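Local coordinates for protein ciona betagamma-crystallin (Ciona intestinalis, PDB 2BV2) that binds calcium ions as a single-domain betagamma-crystallin and is probably a structural component of the neuroectodermal visual system, at residues 1-6 and 35-40. Residues are numbered along the deposited sequence; the frame is centred on the assembly and turned at random.
Sequences GKIILF and SSIIVE. With CA (calcium ion), chain C.
Phe-6 lies across Ser-36 and Ile-38 of the neighbouring antiparallel strand. Its CB sits 3.2 Å from Ser-36 OG. CG is anti to the carbonyl carbon (chi1 -69°), and from there the ring runs over the strand toward Ile-38. CD2 passes Ser-36 O, which lies in the ring plane at its edge. CE2 meets Ile-38 CG1 at 3.8 Å, and CZ reaches the CD1 methyl of the same residue. An alanine here would remove the ring and would probably open a gap beside Ile-38 CG1 and CD1. The Ser-36 hydroxyl is held by hydrogen bonds with the backbone, at Asp-8 O and Phe-11 N.

Strands 2-6 and 36-41 both belong to the first Greek key motif and are the two inner strands of a four-stranded sheet of the betagamma-crystallin domain; edge strand 62-64 comes from the second motif. Ile-4 and Ile-38 form a hydrogen-bonded pair. Ile-4 N donates to Ile-38 O at 2.8 Å, and Ile-38 N returns a bond to Ile-4 O. At the C-terminal end of strand 2-6, Phe-6 O takes Ser-35 N at 2.9 Å and, weakly, Ser-36 N at 3.4 Å. Two residues thus face one, a classic beta bulge. Just there Ser-35 OG binds a calcium ion at 2.4 Å; the backbone oxygens of Glu-7 and Ile-33, Asp-75 OD1 and a water also bind it.

The other face carries Ile-3, Leu-5, Ile-37 and Val-39. Ile-3 CG1 is anti to its backbone N (chi1 -168°) and touches Ile-37 CG2 at 3.7 Å. Its CD1 lies against both Ile-37 CG2 and Val-39 CG2. Leu-5 runs alongside Ile-37, with its CD2 methyl against CG1 and CD1. Trp-44 and Leu-59 of the second sheet cover Val-39.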
loop_
_atom_site.group_PDB
_atom_site.type_symbol
_atom_site.label_atom_id
_atom_site.label_comp_id
_atom_site.label_asym_id
_atom_site.label_seq_id
_atom_site.Cartn_x
_atom_site.Cartn_y
_atom_site.Cartn_z
ATOM N N GLY A 1 -8.572 -3.943 -10.586
ATOM C CA GLY A 1 -7.823 -4.197 -9.334
ATOM C C GLY A 1 -8.390 -3.365 -8.205
ATOM O O GLY A 1 -8.920 -2.280 -8.431
ATOM N N LYS A 2 -8.283 -3.875 -6.985
ATOM C CA LYS A 2 -8.711 -3.134 -5.809
ATOM C C LYS A 2 -7.756 -3.442 -4.675
ATOM O O LYS A 2 -7.536 -4.598 -4.338
ATOM C CB LYS A 2 -10.130 -3.513 -5.424
ATOM C CG LYS A 2 -10.687 -2.814 -4.177
ATOM C CD LYS A 2 -12.094 -3.305 -3.850
ATOM C CE LYS A 2 -13.079 -3.000 -4.974
ATOM N NZ LYS A 2 -14.436 -3.556 -4.719
ATOM N N ILE A 3 -7.209 -2.388 -4.083
ATOM C CA ILE A 3 -6.308 -2.520 -2.935
ATOM C C ILE A 3 -6.824 -1.599 -1.840
ATOM O O ILE A 3 -7.332 -0.500 -2.115
ATOM C CB ILE A 3 -4.864 -2.175 -3.316
ATOM C CG1 ILE A 3 -3.893 -2.601 -2.213
ATOM C CG2 ILE A 3 -4.719 -0.690 -3.611
ATOM C CD1 ILE A 3 -2.438 -2.405 -2.599
ATOM N N ILE A 4 -6.714 -2.055 -0.600
ATOM C CA ILE A 4 -7.102 -1.262 0.568
ATOM C C ILE A 4 -5.888 -1.105 1.491
ATOM O O ILE A 4 -5.325 -2.100 1.976
ATOM C CB ILE A 4 -8.246 -1.915 1.334
ATOM C CG1 ILE A 4 -9.459 -2.127 0.424
ATOM C CG2 ILE A 4 -8.638 -1.072 2.533
ATOM C CD1 ILE A 4 -10.438 -3.154 0.960
ATOM N N LEU A 5 -5.523 0.154 1.741
ATOM C CA LEU A 5 -4.380 0.510 2.567
ATOM C C LEU A 5 -4.891 0.897 3.938
ATOM O O LEU A 5 -5.889 1.603 4.030
ATOM C CB LEU A 5 -3.667 1.713 1.970
ATOM C CG LEU A 5 -3.235 1.643 0.498
ATOM C CD1 LEU A 5 -2.581 2.939 0.089
ATOM C CD2 LEU A 5 -2.320 0.462 0.175
ATOM N N PHE A 6 -4.198 0.454 4.986
ATOM C CA PHE A 6 -4.609 0.700 6.361
ATOM C C PHE A 6 -3.536 1.412 7.145
ATOM O O PHE A 6 -2.369 1.055 7.046
ATOM C CB PHE A 6 -4.914 -0.622 7.086
ATOM C CG PHE A 6 -6.143 -1.313 6.589
ATOM C CD1 PHE A 6 -7.373 -1.125 7.214
ATOM C CD2 PHE A 6 -6.071 -2.176 5.519
ATOM C CE1 PHE A 6 -8.521 -1.774 6.732
ATOM C CE2 PHE A 6 -7.219 -2.813 5.020
ATOM C CZ PHE A 6 -8.421 -2.630 5.626
ATOM N N SER A 35 0.492 0.600 7.466
ATOM C CA SER A 35 1.028 -0.461 8.285
ATOM C C SER A 35 0.393 -1.843 8.012
ATOM O O SER A 35 0.903 -2.836 8.489
ATOM C CB SER A 35 0.871 -0.066 9.751
ATOM O OG SER A 35 1.614 1.104 10.064
ATOM N N SER A 36 -0.738 -1.906 7.293
ATOM C CA SER A 36 -1.237 -3.166 6.755
ATOM C C SER A 36 -2.015 -2.925 5.459
ATOM O O SER A 36 -2.384 -1.779 5.143
ATOM C CB SER A 36 -2.123 -3.882 7.773
ATOM O OG SER A 36 -3.273 -3.126 8.105
ATOM N N ILE A 37 -2.245 -4.008 4.718
ATOM C CA ILE A 37 -2.807 -3.932 3.367
ATOM C C ILE A 37 -3.670 -5.146 3.080
ATOM O O ILE A 37 -3.318 -6.250 3.462
ATOM C CB ILE A 37 -1.692 -3.853 2.272
ATOM C CG1 ILE A 37 -0.871 -2.560 2.391
ATOM C CG2 ILE A 37 -2.300 -3.963 0.863
ATOM C CD1 ILE A 37 0.277 -2.498 1.383
ATOM N N ILE A 38 -4.801 -4.929 2.405
ATOM C CA ILE A 38 -5.587 -6.005 1.846
ATOM C C ILE A 38 -5.664 -5.791 0.342
ATOM O O ILE A 38 -6.107 -4.731 -0.121
ATOM C CB ILE A 38 -7.010 -6.052 2.419
ATOM C CG1 ILE A 38 -6.936 -6.407 3.912
ATOM C CG2 ILE A 38 -7.874 -7.061 1.614
ATOM C CD1 ILE A 38 -8.271 -6.470 4.618
ATOM N N VAL A 39 -5.217 -6.780 -0.429
ATOM C CA VAL A 39 -5.447 -6.747 -1.874
ATOM C C VAL A 39 -6.679 -7.595 -2.152
ATOM O O VAL A 39 -6.646 -8.808 -1.973
ATOM C CB VAL A 39 -4.235 -7.263 -2.672
ATOM C CG1 VAL A 39 -4.532 -7.282 -4.162
ATOM C CG2 VAL A 39 -3.004 -6.406 -2.422
ATOM N N GLU A 40 -7.763 -6.954 -2.589
ATOM C CA GLU A 40 -8.998 -7.670 -2.915
ATOM C C GLU A 40 -8.904 -8.342 -4.277
ATOM O O GLU A 40 -9.309 -9.490 -4.436
ATOM C CB GLU A 40 -10.195 -6.727 -2.888
ATOM C CG GLU A 40 -10.382 -5.998 -1.569
ATOM C CD GLU A 40 -10.930 -6.879 -0.461
ATOM O OE1 GLU A 40 -10.979 -8.116 -0.622
ATOM O OE2 GLU A 40 -11.321 -6.323 0.588
HETATM CA CA CA C . 0.957 3.336 10.580
HETATM O O HOH W 1 2.566 3.132 12.255
#